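Local coordinates for protein glycine betaine/carnitine/choline ABC transporter (PDB 3O66) that probably binds quaternary ammonium compounds such as glycine betaine, carnitine or choline and delivers them to an ABC importer, at residues N64-T73 / P219-L230. Sequence-based numbering, arbitrary orientation.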
loop_
_atom_site.group_PDB
_atom_site.type_symbol
_atom_site.label_atom_id
_atom_site.label_comp_id
_atom_site.label_asym_id
_atom_site.label_seq_id
_atom_site.Cartn_x
_atom_site.Cartn_y
_atom_site.Cartn_z
ATOM N N ASN A 64 -6.103 -16.994 -8.234
ATOM C CA ASN A 64 -6.346 -16.224 -9.445
ATOM C C ASN A 64 -6.628 -14.754 -9.247
ATOM O O ASN A 64 -6.860 -14.052 -10.241
ATOM C CB ASN A 64 -7.421 -16.885 -10.324
ATOM C CG ASN A 64 -8.633 -17.355 -9.525
ATOM O OD1 ASN A 64 -8.834 -16.956 -8.368
ATOM N ND2 ASN A 64 -9.431 -18.229 -10.132
ATOM N N ILE A 65 -6.616 -14.290 -7.986
ATOM C CA ILE A 65 -6.727 -12.859 -7.644
ATOM C C ILE A 65 -5.679 -12.575 -6.555
ATOM O O ILE A 65 -5.460 -13.416 -5.715
ATOM C CB ILE A 65 -8.128 -12.482 -7.090
ATOM C CG1 ILE A 65 -9.212 -12.633 -8.174
ATOM C CG2 ILE A 65 -8.134 -11.066 -6.478
ATOM C CD1 ILE A 65 -10.654 -12.423 -7.637
ATOM N N SER A 66 -4.974 -11.444 -6.650
ATOM C CA SER A 66 -4.235 -10.883 -5.516
ATOM C C SER A 66 -5.042 -9.701 -4.977
ATOM O O SER A 66 -5.377 -8.787 -5.739
ATOM C CB SER A 66 -2.849 -10.407 -5.950
ATOM O OG SER A 66 -1.999 -11.510 -6.281
ATOM N N GLY A 67 -5.333 -9.693 -3.672
ATOM C CA GLY A 67 -6.158 -8.618 -3.100
ATOM C C GLY A 67 -5.484 -7.266 -3.297
ATOM O O GLY A 67 -6.121 -6.287 -3.727
ATOM N N VAL A 68 -4.182 -7.211 -3.016
ATOM C CA VAL A 68 -3.437 -5.956 -3.130
ATOM C C VAL A 68 -2.012 -6.233 -3.598
ATOM O O VAL A 68 -1.338 -7.147 -3.104
ATOM C CB VAL A 68 -3.484 -5.089 -1.807
ATOM C CG1 VAL A 68 -2.762 -5.769 -0.695
ATOM C CG2 VAL A 68 -2.926 -3.685 -2.048
ATOM N N ARG A 69 -1.620 -5.472 -4.617
ATOM C CA ARG A 69 -0.301 -5.478 -5.164
ATOM C C ARG A 69 0.100 -4.033 -5.298
ATOM O O ARG A 69 -0.757 -3.168 -5.472
ATOM C CB ARG A 69 -0.332 -6.203 -6.545
ATOM C CG ARG A 69 -0.752 -7.717 -6.407
ATOM C CD ARG A 69 0.384 -8.621 -5.841
ATOM N NE ARG A 69 1.444 -8.815 -6.850
ATOM C CZ ARG A 69 1.416 -9.724 -7.838
ATOM N NH1 ARG A 69 0.413 -10.590 -7.952
ATOM N NH2 ARG A 69 2.413 -9.784 -8.720
ATOM N N TYR A 70 1.399 -3.755 -5.235
ATOM C CA TYR A 70 1.849 -2.376 -5.302
ATOM C C TYR A 70 2.668 -2.188 -6.556
ATOM O O TYR A 70 3.594 -2.967 -6.769
ATOM C CB TYR A 70 2.659 -2.048 -4.062
ATOM C CG TYR A 70 1.883 -2.428 -2.830
ATOM C CD1 TYR A 70 1.005 -1.522 -2.244
ATOM C CD2 TYR A 70 2.016 -3.704 -2.265
ATOM C CE1 TYR A 70 0.282 -1.859 -1.130
ATOM C CE2 TYR A 70 1.285 -4.071 -1.122
ATOM C CZ TYR A 70 0.415 -3.129 -0.565
ATOM O OH TYR A 70 -0.327 -3.439 0.546
ATOM N N ASN A 71 2.341 -1.174 -7.372
ATOM C CA ASN A 71 2.946 -1.138 -8.726
ATOM C C ASN A 71 4.479 -1.042 -8.768
ATOM O O ASN A 71 5.112 -1.759 -9.535
ATOM C CB ASN A 71 2.246 -0.185 -9.708
ATOM C CG ASN A 71 2.300 1.293 -9.288
ATOM O OD1 ASN A 71 2.840 1.679 -8.225
ATOM N ND2 ASN A 71 1.703 2.133 -10.135
ATOM N N GLY A 72 5.072 -0.197 -7.921
ATOM C CA GLY A 72 6.532 -0.094 -7.895
ATOM C C GLY A 72 7.205 -1.404 -7.499
ATOM O O GLY A 72 8.318 -1.703 -7.944
ATOM N N THR A 73 6.540 -2.194 -6.663
ATOM C CA THR A 73 7.105 -3.478 -6.265
ATOM C C THR A 73 7.054 -4.415 -7.449
ATOM O O THR A 73 8.040 -5.087 -7.756
ATOM C CB THR A 73 6.329 -4.114 -5.131
ATOM O OG1 THR A 73 6.437 -3.279 -3.971
ATOM C CG2 THR A 73 6.903 -5.525 -4.829
ATOM N N PRO A 219 6.544 5.238 -7.326
ATOM C CA PRO A 219 5.168 5.011 -6.847
ATOM C C PRO A 219 4.957 3.594 -6.355
ATOM O O PRO A 219 5.564 2.643 -6.871
ATOM C CB PRO A 219 4.292 5.221 -8.089
ATOM C CG PRO A 219 5.200 5.708 -9.161
ATOM C CD PRO A 219 6.618 5.530 -8.768
ATOM N N TYR A 220 4.091 3.477 -5.364
ATOM C CA TYR A 220 3.645 2.196 -4.881
ATOM C C TYR A 220 2.123 2.268 -4.761
ATOM O O TYR A 220 1.533 1.988 -3.697
ATOM C CB TYR A 220 4.303 1.917 -3.521
ATOM C CG TYR A 220 5.783 1.647 -3.650
ATOM C CD1 TYR A 220 6.718 2.678 -3.505
ATOM C CD2 TYR A 220 6.238 0.377 -3.959
ATOM C CE1 TYR A 220 8.097 2.427 -3.624
ATOM C CE2 TYR A 220 7.606 0.103 -4.083
ATOM C CZ TYR A 220 8.524 1.132 -3.920
ATOM O OH TYR A 220 9.850 0.871 -4.038
ATOM N N ALA A 221 1.492 2.658 -5.863
ATOM C CA ALA A 221 0.029 2.653 -5.931
ATOM C C ALA A 221 -0.470 1.204 -5.755
ATOM O O ALA A 221 0.081 0.289 -6.320
ATOM C CB ALA A 221 -0.428 3.219 -7.252
ATOM N N ALA A 222 -1.510 1.036 -4.956
ATOM C CA ALA A 222 -2.074 -0.282 -4.633
ATOM C C ALA A 222 -3.270 -0.603 -5.523
ATOM O O ALA A 222 -4.166 0.267 -5.707
ATOM C CB ALA A 222 -2.519 -0.292 -3.161
ATOM N N SER A 223 -3.301 -1.845 -6.037
ATOM C CA SER A 223 -4.388 -2.318 -6.911
ATOM C C SER A 223 -4.625 -3.787 -6.690
ATOM O O SER A 223 -3.732 -4.479 -6.191
ATOM C CB SER A 223 -4.010 -2.180 -8.390
ATOM O OG SER A 223 -3.692 -0.850 -8.776
ATOM N N ALA A 224 -5.809 -4.260 -7.105
ATOM C CA ALA A 224 -6.073 -5.676 -7.280
ATOM C C ALA A 224 -5.352 -6.178 -8.542
ATOM O O ALA A 224 -5.115 -5.395 -9.435
ATOM C CB ALA A 224 -7.556 -5.875 -7.461
ATOM N N VAL A 225 -5.010 -7.472 -8.577
ATOM C CA VAL A 225 -4.616 -8.203 -9.804
ATOM C C VAL A 225 -5.519 -9.429 -9.940
ATOM O O VAL A 225 -5.851 -10.075 -8.951
ATOM C CB VAL A 225 -3.127 -8.612 -9.749
ATOM C CG1 VAL A 225 -2.705 -9.514 -10.997
ATOM C CG2 VAL A 225 -2.247 -7.355 -9.638
ATOM N N ALA A 226 -5.929 -9.736 -11.167
ATOM C CA ALA A 226 -6.680 -10.948 -11.449
ATOM C C ALA A 226 -6.078 -11.549 -12.727
ATOM O O ALA A 226 -5.617 -10.811 -13.618
ATOM C CB ALA A 226 -8.160 -10.647 -11.630
ATOM N N THR A 227 -6.060 -12.876 -12.826
ATOM C CA THR A 227 -5.663 -13.500 -14.112
ATOM C C THR A 227 -6.745 -13.266 -15.144
ATOM O O THR A 227 -7.960 -13.200 -14.821
ATOM C CB THR A 227 -5.424 -15.003 -13.980
ATOM O OG1 THR A 227 -6.660 -15.646 -13.636
ATOM C CG2 THR A 227 -4.353 -15.272 -12.923
ATOM N N ASN A 228 -6.333 -13.107 -16.390
ATOM C CA ASN A 228 -7.314 -12.933 -17.455
ATOM C C ASN A 228 -8.076 -14.231 -17.776
ATOM O O ASN A 228 -9.222 -14.186 -18.261
ATOM C CB ASN A 228 -6.672 -12.255 -18.689
ATOM C CG ASN A 228 -6.294 -10.809 -18.387
ATOM O OD1 ASN A 228 -6.888 -10.190 -17.499
ATOM N ND2 ASN A 228 -5.303 -10.275 -19.090
ATOM N N GLU A 229 -7.476 -15.373 -17.439
ATOM C CA GLU A 229 -8.191 -16.658 -17.520
ATOM C C GLU A 229 -9.471 -16.578 -16.662
ATOM O O GLU A 229 -10.544 -16.947 -17.128
ATOM C CB GLU A 229 -7.310 -17.839 -17.086
ATOM C CG GLU A 229 -8.041 -19.200 -17.121
ATOM C CD GLU A 229 -7.196 -20.381 -16.605
ATOM O OE1 GLU A 229 -6.203 -20.153 -15.879
ATOM O OE2 GLU A 229 -7.545 -21.552 -16.914
ATOM N N LEU A 230 -9.351 -16.073 -15.431
ATOM C CA LEU A 230 -10.520 -15.936 -14.547
ATOM C C LEU A 230 -11.512 -14.913 -15.102
ATOM O O LEU A 230 -12.754 -15.142 -15.104
ATOM C CB LEU A 230 -10.097 -15.528 -13.117
ATOM C CG LEU A 230 -11.253 -15.104 -12.202
ATOM C CD1 LEU A 230 -12.193 -16.288 -11.904
ATOM C CD2 LEU A 230 -10.719 -14.501 -10.912
#
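Ser66 and Val225 pair antiparallel through backbone hydrogen bonds, Ser66 N to Val225 O (2.8 Å) and Val225 N to Ser66 O (3.1 Å). Arg69 and Ser223 repeat the pattern, Arg69 N to Ser223 O at 2.8 Å. Between them 66-69 holds one residue more than 223-225, a beta bulge at Gly67. Thr227 N to Asn64 O and Asn71 N to Ala221 O extend the pairing at its ends; Asn71 OD1 also accepts weakly from Ala221 N.

Bends at chi2 and chi3 (-75° and -72°) fold Arg69 back, bringing NH1 to Ser66 OG in the guanidinium plane while NE forms a salt bridge with Asp74; Ser66 OG also hydrogen-bonds Thr14 OG1 of strand 12-16. Arg69 CG lies across Val225, 3.6 Å from CG2. Ala222 CB, on the face of Ile65 and Tyr70, touches Val68 CG2 in the bulge and the Tyr70 ring. Leu230 CD2 packs against Ile65 CG1 (3.6 Å) and Asn64 CG, while Lys12 N and Asp10 O bind Asn64 OD1 and ND2. Thr227, N-cap of helix 228-233, accepts from Leu230 N through OG1.

Strand 222-227, returning from the other lobe, runs antiparallel between 65-70 and 104-106, the mixed-sheet topology of a type II periplasmic-binding-protein fold.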